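Local coordinates for concanavalin A-like lectin protein kinase family protein (Theobroma cacao, PDB 6CTH) that probably transfers phosphate from ATP to serine or threonine side chains of proteins, as a plant lectin-type receptor kinase, at residues 139-144 and 178-183; 199-204 and 268-273; 60-65 and 157-162. One frame throughout, in Å; residues are numbered along the deposited sequence.

Contact 1: 139-144 and 178-183. With MG (magnesium ion), chain C.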
loop_
_atom_site.group_PDB
_atom_site.type_symbol
_atom_site.label_atom_id
_atom_site.label_comp_id
_atom_site.label_asym_id
_atom_site.label_seq_id
_atom_site.Cartn_x
_atom_site.Cartn_y
_atom_site.Cartn_z
ATOM N N HIS A 139 -2.045 10.111 0.256
ATOM C CA HIS A 139 -2.713 8.857 0.606
ATOM C C HIS A 139 -2.759 8.607 2.124
ATOM O O HIS A 139 -3.832 8.258 2.693
ATOM C CB HIS A 139 -1.990 7.712 -0.108
ATOM C CG HIS A 139 -2.646 6.386 0.067
ATOM N ND1 HIS A 139 -2.571 5.652 1.261
ATOM C CD2 HIS A 139 -3.446 5.679 -0.768
ATOM C CE1 HIS A 139 -3.271 4.534 1.112
ATOM N NE2 HIS A 139 -3.831 4.539 -0.100
ATOM N N ARG A 140 -1.594 8.705 2.745
ATOM C CA ARG A 140 -1.450 8.613 4.191
ATOM C C ARG A 140 -1.503 7.220 4.798
ATOM O O ARG A 140 -1.356 7.072 6.004
ATOM C CB ARG A 140 -2.418 9.568 4.884
ATOM C CG ARG A 140 -2.110 11.021 4.581
ATOM C CD ARG A 140 -3.077 11.962 5.262
ATOM N NE ARG A 140 -2.877 11.992 6.702
ATOM C CZ ARG A 140 -3.859 11.937 7.593
ATOM N NH1 ARG A 140 -5.116 11.845 7.195
ATOM N NH2 ARG A 140 -3.582 11.972 8.885
ATOM N N ASP A 141 -1.683 6.200 3.972
ATOM C CA ASP A 141 -1.661 4.831 4.495
ATOM C C ASP A 141 -1.142 3.813 3.514
ATOM O O ASP A 141 -1.705 2.718 3.338
ATOM C CB ASP A 141 -3.015 4.457 5.040
ATOM C CG ASP A 141 -2.958 3.317 6.076
ATOM O OD1 ASP A 141 -1.875 3.020 6.611
ATOM O OD2 ASP A 141 -4.045 2.786 6.365
ATOM N N ILE A 142 -0.060 4.165 2.862
ATOM C CA ILE A 142 0.572 3.255 1.970
ATOM C C ILE A 142 1.187 2.091 2.763
ATOM O O ILE A 142 2.030 2.345 3.613
ATOM C CB ILE A 142 1.598 3.987 1.123
ATOM C CG1 ILE A 142 0.882 4.998 0.198
ATOM C CG2 ILE A 142 2.442 3.018 0.339
ATOM C CD1 ILE A 142 1.827 6.071 -0.339
ATOM N N LYS A 143 0.804 0.856 2.441
ATOM C CA LYS A 143 1.372 -0.336 3.021
ATOM C C LYS A 143 0.921 -1.541 2.171
ATOM O O LYS A 143 0.003 -1.398 1.358
ATOM C CB LYS A 143 0.883 -0.501 4.477
ATOM C CG LYS A 143 -0.593 -0.461 4.638
ATOM C CD LYS A 143 -1.031 -0.545 6.131
ATOM C CE LYS A 143 -2.491 -0.434 6.377
ATOM N NZ LYS A 143 -2.856 -0.557 7.832
ATOM N N THR A 144 1.577 -2.703 2.320
ATOM C CA THR A 144 1.251 -3.832 1.417
ATOM C C THR A 144 -0.146 -4.435 1.570
ATOM O O THR A 144 -0.715 -4.895 0.575
ATOM C CB THR A 144 2.312 -4.963 1.428
ATOM O OG1 THR A 144 2.218 -5.680 2.634
ATOM C CG2 THR A 144 3.705 -4.454 1.291
ATOM N N ALA A 178 -2.638 10.336 12.162
ATOM C CA ALA A 178 -3.129 8.969 11.985
ATOM C C ALA A 178 -2.255 8.299 10.963
ATOM O O ALA A 178 -1.678 8.952 10.114
ATOM C CB ALA A 178 -4.585 8.980 11.530
ATOM N N GLY A 179 -2.209 6.985 11.024
ATOM C CA GLY A 179 -1.514 6.206 10.045
ATOM C C GLY A 179 -1.212 4.843 10.591
ATOM O O GLY A 179 -1.701 4.459 11.655
ATOM N N THR A 180 -0.371 4.117 9.899
ATOM C CA THR A 180 -0.029 2.772 10.335
ATOM C C THR A 180 1.433 2.751 10.871
ATOM O O THR A 180 2.398 3.030 10.158
ATOM C CB THR A 180 -0.253 1.755 9.234
ATOM O OG1 THR A 180 -1.642 1.780 8.852
ATOM C CG2 THR A 180 0.096 0.348 9.743
ATOM N N VAL A 181 1.554 2.391 12.157
ATOM C CA VAL A 181 2.845 2.258 12.787
ATOM C C VAL A 181 3.742 1.336 11.965
ATOM O O VAL A 181 3.282 0.236 11.608
ATOM C CB VAL A 181 2.550 1.720 14.256
ATOM C CG1 VAL A 181 3.764 1.027 14.816
ATOM C CG2 VAL A 181 2.199 2.956 15.047
ATOM N N GLY A 182 4.947 1.799 11.648
ATOM C CA GLY A 182 5.931 1.090 10.816
ATOM C C GLY A 182 6.067 1.666 9.402
ATOM O O GLY A 182 7.018 1.355 8.675
ATOM N N TYR A 183 5.069 2.461 9.027
ATOM C CA TYR A 183 5.043 3.157 7.722
ATOM C C TYR A 183 5.000 4.655 7.828
ATOM O O TYR A 183 4.863 5.344 6.758
ATOM C CB TYR A 183 3.809 2.706 6.904
ATOM C CG TYR A 183 3.835 1.250 6.822
ATOM C CD1 TYR A 183 4.527 0.598 5.825
ATOM C CD2 TYR A 183 3.265 0.485 7.854
ATOM C CE1 TYR A 183 4.621 -0.783 5.822
ATOM C CE2 TYR A 183 3.374 -0.883 7.847
ATOM C CZ TYR A 183 4.036 -1.512 6.836
ATOM O OH TYR A 183 4.130 -2.867 6.913
HETATM MG MG MG C . -6.039 2.718 6.308
HETATM O O HOH W 1 0.678 5.488 7.469
HETATM O O HOH W 2 -0.293 8.902 7.831
HETATM O O HOH W 3 3.217 -3.643 4.295
HETATM O O HOH W 4 -5.979 0.724 6.637
HETATM O O HOH W 5 -5.985 3.199 8.334
HETATM O O HOH W 6 -8.231 2.894 6.480
HETATM O O HOH W 7 -6.241 4.733 5.729
#
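This is a polar contact between two loops at the active site of a protein kinase domain. Segment 139-144 begins with the HRD motif of the catalytic loop. Segment 178-183 belongs to the loop before helix 186-191, the place of the P+1 loop in this family. The Asp-Lys-Thr trio is characteristic of serine/threonine kinases. T180 OG1 donates to D141 OD1 over 2.6 Å, on the syn lone pair of that oxygen. T180 OG1 accepts from K143 NZ at 2.8 Å. The hydroxyl donates to a carboxylate and accepts from an amine, so both its roles are used and its rotation is fixed. K143 leaves its backbone in the crowded position (chi1 53°), then runs extended to bring NZ there. K143 NZ also lies 3.8 Å from D141 OD2, a long salt bridge. D141 OD2 binds magnesium at 2.0 Å. D159 and four waters complete the metal site. D141 is fixed by its backbone N, which donates to H139 ND1 in the plane of the imidazole. At the base of the lysine chain, K143 CB sits over one face of the Y183 ring, almost on its normal, 3.9 Å from the centroid, a CH-pi contact. T180 to Y183 form a type II turn, with G182 at its third position. Two waters join the backbones: both donate to R140 O, one accepts from T180 N and the other donates to A178 O. The R140 guanidinium is held by L162 O and L176 O. Y183 OH bonds E209 and accepts from a third water at 2.9 Å, which accepts from T144 N.

Contact 2: 199-204 and 268-273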
loop_
_atom_site.group_PDB
_atom_site.type_symbol
_atom_site.label_atom_id
_atom_site.label_comp_id
_atom_site.label_asym_id
_atom_site.label_seq_id
_atom_site.Cartn_x
_atom_site.Cartn_y
_atom_site.Cartn_z
ATOM N N ASP A 199 4.388 10.361 2.219
ATOM C CA ASP A 199 3.908 9.277 1.379
ATOM C C ASP A 199 5.102 8.523 0.772
ATOM O O ASP A 199 5.090 7.305 0.694
ATOM C CB ASP A 199 3.023 9.813 0.253
ATOM C CG ASP A 199 1.548 9.819 0.608
ATOM O OD1 ASP A 199 1.185 9.368 1.710
ATOM O OD2 ASP A 199 0.749 10.279 -0.229
ATOM N N VAL A 200 6.125 9.258 0.327
ATOM C CA VAL A 200 7.321 8.641 -0.266
ATOM C C VAL A 200 8.038 7.770 0.811
ATOM O O VAL A 200 8.510 6.724 0.498
ATOM C CB VAL A 200 8.233 9.702 -0.952
ATOM C CG1 VAL A 200 9.640 9.183 -1.177
ATOM C CG2 VAL A 200 7.590 10.111 -2.265
ATOM N N TYR A 201 8.062 8.213 2.050
ATOM C CA TYR A 201 8.645 7.415 3.172
ATOM C C TYR A 201 7.946 6.058 3.231
ATOM O O TYR A 201 8.610 5.008 3.180
ATOM C CB TYR A 201 8.554 8.195 4.446
ATOM C CG TYR A 201 9.102 7.370 5.621
ATOM C CD1 TYR A 201 8.331 6.402 6.244
ATOM C CD2 TYR A 201 10.410 7.548 6.022
ATOM C CE1 TYR A 201 8.869 5.637 7.267
ATOM C CE2 TYR A 201 10.961 6.770 7.032
ATOM C CZ TYR A 201 10.168 5.865 7.646
ATOM O OH TYR A 201 10.719 5.083 8.680
ATOM N N SER A 202 6.605 6.056 3.237
ATOM C CA SER A 202 5.857 4.800 3.293
ATOM C C SER A 202 6.164 3.934 2.088
ATOM O O SER A 202 6.323 2.746 2.213
ATOM C CB SER A 202 4.351 5.053 3.322
ATOM O OG SER A 202 3.989 5.980 4.341
ATOM N N PHE A 203 6.237 4.544 0.894
ATOM C CA PHE A 203 6.623 3.801 -0.309
ATOM C C PHE A 203 7.999 3.103 -0.150
ATOM O O PHE A 203 8.179 1.947 -0.581
ATOM C CB PHE A 203 6.650 4.778 -1.541
ATOM C CG PHE A 203 7.229 4.173 -2.798
ATOM C CD1 PHE A 203 6.433 3.494 -3.685
ATOM C CD2 PHE A 203 8.585 4.270 -3.062
ATOM C CE1 PHE A 203 6.974 2.899 -4.829
ATOM C CE2 PHE A 203 9.133 3.671 -4.189
ATOM C CZ PHE A 203 8.321 2.995 -5.082
ATOM N N GLY A 204 8.949 3.827 0.430
ATOM C CA GLY A 204 10.329 3.315 0.720
ATOM C C GLY A 204 10.253 2.055 1.567
ATOM O O GLY A 204 10.861 1.042 1.212
ATOM N N TRP A 268 16.587 5.682 0.222
ATOM C CA TRP A 268 16.451 7.094 -0.160
ATOM C C TRP A 268 15.086 7.639 0.203
ATOM O O TRP A 268 14.965 8.731 0.747
ATOM C CB TRP A 268 16.695 7.183 -1.656
ATOM C CG TRP A 268 16.877 8.493 -2.312
ATOM C CD1 TRP A 268 17.354 9.654 -1.761
ATOM C CD2 TRP A 268 16.706 8.756 -3.716
ATOM N NE1 TRP A 268 17.446 10.639 -2.742
ATOM C CE2 TRP A 268 17.069 10.107 -3.944
ATOM C CE3 TRP A 268 16.273 7.983 -4.800
ATOM C CZ2 TRP A 268 17.006 10.713 -5.215
ATOM C CZ3 TRP A 268 16.203 8.601 -6.081
ATOM C CH2 TRP A 268 16.614 9.936 -6.262
ATOM N N CYS A 269 14.064 6.845 -0.105
ATOM C CA CYS A 269 12.671 7.172 0.161
ATOM C C CYS A 269 12.427 7.170 1.655
ATOM O O CYS A 269 11.730 8.022 2.157
ATOM C CB CYS A 269 11.732 6.182 -0.537
ATOM S SG CYS A 269 11.675 6.467 -2.325
ATOM N N ALA A 270 13.081 6.244 2.362
ATOM C CA ALA A 270 12.920 6.130 3.797
ATOM C C ALA A 270 13.898 6.960 4.606
ATOM O O ALA A 270 14.104 6.698 5.810
ATOM C CB ALA A 270 12.961 4.658 4.204
ATOM N N HIS A 271 14.465 7.998 4.011
ATOM C CA HIS A 271 15.412 8.830 4.735
ATOM C C HIS A 271 14.747 9.483 5.937
ATOM O O HIS A 271 13.664 10.034 5.804
ATOM C CB HIS A 271 15.893 9.940 3.803
ATOM C CG HIS A 271 17.372 10.149 3.817
ATOM N ND1 HIS A 271 18.047 10.609 4.925
ATOM C CD2 HIS A 271 18.303 9.967 2.854
ATOM C CE1 HIS A 271 19.334 10.695 4.646
ATOM N NE2 HIS A 271 19.516 10.311 3.396
ATOM N N PRO A 272 15.392 9.452 7.107
ATOM C CA PRO A 272 14.798 10.118 8.258
ATOM C C PRO A 272 14.490 11.590 8.042
ATOM O O PRO A 272 13.463 12.076 8.526
ATOM C CB PRO A 272 15.859 9.929 9.379
ATOM C CG PRO A 272 16.540 8.672 8.969
ATOM C CD PRO A 272 16.618 8.711 7.476
ATOM N N SER A 273 15.310 12.272 7.256
ATOM C CA SER A 273 15.128 13.705 6.985
ATOM C C SER A 273 14.264 13.881 5.748
ATOM O O SER A 273 14.651 13.470 4.657
ATOM C CB SER A 273 16.440 14.414 6.729
ATOM O OG SER A 273 17.278 14.037 7.735
#
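Segment 199-204 is a middle piece of helix 196-212, and segment 268-273 holds the last two residues of helix 256-269 and the loop that follows. A270 is the first residue to leave helical backbone angles. The backbones come very near: the CA atoms of Y201 and A270, and those of G204 and C269, are each 4.5 Å apart. At G204, which has no side chain, the backbone itself meets C269. G204 CA lies 3.4 Å from C269 CB. C269 O meets Y201 CA at 3.3 Å in a CA-H...O contact, with 151° at the hydrogen. In kinase terms this is buried packing inside the C-lobe, between the central F helix and the end of the H helix. C269 has the largest share. C269 SG, beside the backbone N (chi1 -73°), touches V200 CG1 at 3.6 Å and approaches the F203 ring edge-on, 3.9 Å from F203 CD2, a sulfur-aromatic contact. V283 of helix 280-287 packs on both C269 and F203. The Y201 ring reaches along the loop, with Y201 CE2 3.4 Å from A270 O, while H271 O lies near the plane of that ring at its edge and bonds R277 NE.

Contact 3: 60-65 and 157-162. With MG (magnesium ion), chain C.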
loop_
_atom_site.group_PDB
_atom_site.type_symbol
_atom_site.label_atom_id
_atom_site.label_comp_id
_atom_site.label_asym_id
_atom_site.label_seq_id
_atom_site.Cartn_x
_atom_site.Cartn_y
_atom_site.Cartn_z
ATOM N N ALA A 60 -16.508 8.624 4.380
ATOM C CA ALA A 60 -16.762 9.890 3.658
ATOM C C ALA A 60 -15.551 10.339 2.827
ATOM O O ALA A 60 -15.689 10.743 1.638
ATOM C CB ALA A 60 -17.154 10.976 4.638
ATOM N N SER A 61 -14.378 10.237 3.452
ATOM C CA SER A 61 -13.113 10.437 2.787
ATOM C C SER A 61 -12.953 9.473 1.601
ATOM O O SER A 61 -12.540 9.904 0.519
ATOM C CB SER A 61 -11.933 10.291 3.774
ATOM O OG SER A 61 -10.709 10.319 3.042
ATOM N N GLU A 62 -13.234 8.190 1.784
ATOM C CA GLU A 62 -13.059 7.251 0.694
ATOM C C GLU A 62 -13.931 7.645 -0.491
ATOM O O GLU A 62 -13.417 7.739 -1.618
ATOM C CB GLU A 62 -13.305 5.813 1.114
ATOM C CG GLU A 62 -13.359 4.757 -0.013
ATOM C CD GLU A 62 -12.106 3.909 -0.185
ATOM O OE1 GLU A 62 -11.133 4.070 0.553
ATOM O OE2 GLU A 62 -12.109 3.014 -1.056
ATOM N N VAL A 63 -15.230 7.885 -0.267
ATOM C CA VAL A 63 -16.121 8.221 -1.406
ATOM C C VAL A 63 -15.681 9.477 -2.140
ATOM O O VAL A 63 -15.686 9.517 -3.401
ATOM C CB VAL A 63 -17.584 8.360 -0.973
ATOM C CG1 VAL A 63 -18.451 8.870 -2.125
ATOM C CG2 VAL A 63 -18.066 7.018 -0.523
ATOM N N LYS A 64 -15.321 10.495 -1.362
ATOM C CA LYS A 64 -14.923 11.801 -1.896
ATOM C C LYS A 64 -13.709 11.670 -2.791
ATOM O O LYS A 64 -13.691 12.189 -3.910
ATOM C CB LYS A 64 -14.586 12.761 -0.753
ATOM C CG LYS A 64 -14.287 14.186 -1.230
ATOM C CD LYS A 64 -13.536 14.963 -0.163
ATOM C CE LYS A 64 -13.298 16.381 -0.640
ATOM N NZ LYS A 64 -12.678 17.200 0.427
ATOM N N ILE A 65 -12.685 10.992 -2.266
ATOM C CA ILE A 65 -11.399 10.922 -2.924
ATOM C C ILE A 65 -11.458 9.926 -4.098
ATOM O O ILE A 65 -10.992 10.211 -5.197
ATOM C CB ILE A 65 -10.301 10.504 -1.926
ATOM C CG1 ILE A 65 -10.158 11.486 -0.744
ATOM C CG2 ILE A 65 -8.961 10.326 -2.631
ATOM C CD1 ILE A 65 -9.826 12.879 -1.175
ATOM N N LEU A 157 -3.328 0.192 -5.810
ATOM C CA LEU A 157 -3.331 0.776 -4.494
ATOM C C LEU A 157 -4.739 1.202 -4.154
ATOM O O LEU A 157 -5.474 1.752 -4.970
ATOM C CB LEU A 157 -2.356 1.936 -4.451
ATOM C CG LEU A 157 -2.340 2.775 -3.201
ATOM C CD1 LEU A 157 -1.781 1.963 -2.037
ATOM C CD2 LEU A 157 -1.485 4.011 -3.397
ATOM N N GLY A 158 -5.171 0.874 -2.945
ATOM C CA GLY A 158 -6.447 1.311 -2.441
ATOM C C GLY A 158 -6.365 1.841 -1.034
ATOM O O GLY A 158 -5.279 2.115 -0.528
ATOM N N ASP A 159 -7.537 1.864 -0.398
ATOM C CA ASP A 159 -7.781 2.448 0.931
ATOM C C ASP A 159 -7.483 3.927 1.016
ATOM O O ASP A 159 -6.379 4.333 1.440
ATOM C CB ASP A 159 -6.922 1.735 2.031
ATOM C CG ASP A 159 -7.204 2.257 3.446
ATOM O OD1 ASP A 159 -8.280 2.828 3.690
ATOM O OD2 ASP A 159 -6.272 2.105 4.276
ATOM N N PHE A 160 -8.492 4.725 0.725
ATOM C CA PHE A 160 -8.425 6.181 0.787
ATOM C C PHE A 160 -9.101 6.771 2.023
ATOM O O PHE A 160 -9.425 7.951 2.056
ATOM C CB PHE A 160 -8.977 6.764 -0.520
ATOM C CG PHE A 160 -8.211 6.239 -1.692
ATOM C CD1 PHE A 160 -7.049 6.805 -2.063
ATOM C CD2 PHE A 160 -8.707 5.131 -2.397
ATOM C CE1 PHE A 160 -6.283 6.294 -3.114
ATOM C CE2 PHE A 160 -7.971 4.632 -3.480
ATOM C CZ PHE A 160 -6.747 5.167 -3.774
ATOM N N GLY A 161 -9.220 5.992 3.088
ATOM C CA GLY A 161 -9.934 6.484 4.269
ATOM C C GLY A 161 -9.242 7.589 5.037
ATOM O O GLY A 161 -9.922 8.389 5.667
ATOM N N LEU A 162 -7.913 7.649 4.943
ATOM C CA LEU A 162 -7.088 8.721 5.500
ATOM C C LEU A 162 -6.598 9.726 4.441
ATOM O O LEU A 162 -5.879 10.684 4.770
ATOM C CB LEU A 162 -5.885 8.132 6.245
ATOM C CG LEU A 162 -6.182 7.407 7.543
ATOM C CD1 LEU A 162 -4.895 6.883 8.128
ATOM C CD2 LEU A 162 -6.879 8.375 8.484
HETATM MG MG MG C . -6.039 2.718 6.308
HETATM O O HOH W 8 -10.048 0.976 -1.487
HETATM O O HOH W 6 -8.231 2.894 6.480
HETATM O O HOH W 4 -5.979 0.724 6.637
HETATM O O HOH W 5 -5.985 3.199 8.334
HETATM O O HOH W 7 -6.241 4.733 5.729
#
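D159 OD2 binds the magnesium at 2.1 Å, beside four waters and D141. D159 CB points away from helix 54-66, but with CG anti to the backbone N (chi1 -177°) the carboxylate comes back nearer, OD2 on the metal and OD1 on the helix side. D159 OD1 accepts from one of the metal-bound waters and from G161 N, a weak bond that leans the carboxylate on the G161 backbone. The next shell is set by E62 on the helix. E62 OE1 accepts from F160 N at 2.7 Å, with 153° at the hydrogen. The N-H comes from above the carboxylate plane. The E62 chain leaves the helix with CG anti to N, then bends at chi2 (102°) to reach this backbone. E62 OE2 is fixed by Y91 OH and by a water at 2.9 Å, which in turn accepts from D159 N. E62 OE1 and D159 OD1, both acidic, are only 4.4 Å apart. The magnesium probably offsets some of that repulsion. One helix position back, S61 OG donates to F160 O over 2.9 Å, in the carbonyl plane. The helix therefore holds F160 by both its N and its O. F160 CB points to the helix, and F160 CD1 meets I65 CG2 at 4.0 Å, the two chains crossing obliquely. Farther out, F160 touches I66 of the same helix and L69, and its ring meets that of H139. The bound inhibitor touches G158 and D159. Residues 159-161 are the DFG motif at the start of the activation segment, here with the Asp on the metal. F160 between H139 and I66 of helix 54-66, in the DFG-in state, is consistent with the regulatory spine of this family.

Contacts 2 and 3 are buried and contact 1 is partly buried. Contacts 1 and 3 share the magnesium and its four waters, and alternate along the chain. Contact 1 is joined to contact 3 by R140 NH1 to L162 O and H139 NE2 to G158 O. It is joined to contact 2 by H139 N to D199 OD2 and Y183 O to S202 OG, so helix 196-212 underlies the catalytic loop. Contacts 2 and 3 do not touch; their centres are about 22 Å apart. Chemistry differs: contact 1 joins side chains to each other beside the metal, contact 3 ties helix side chains to the DFG backbone beside the same metal, and contact 2 is close packing of backbone and apolar side chains in the C-lobe.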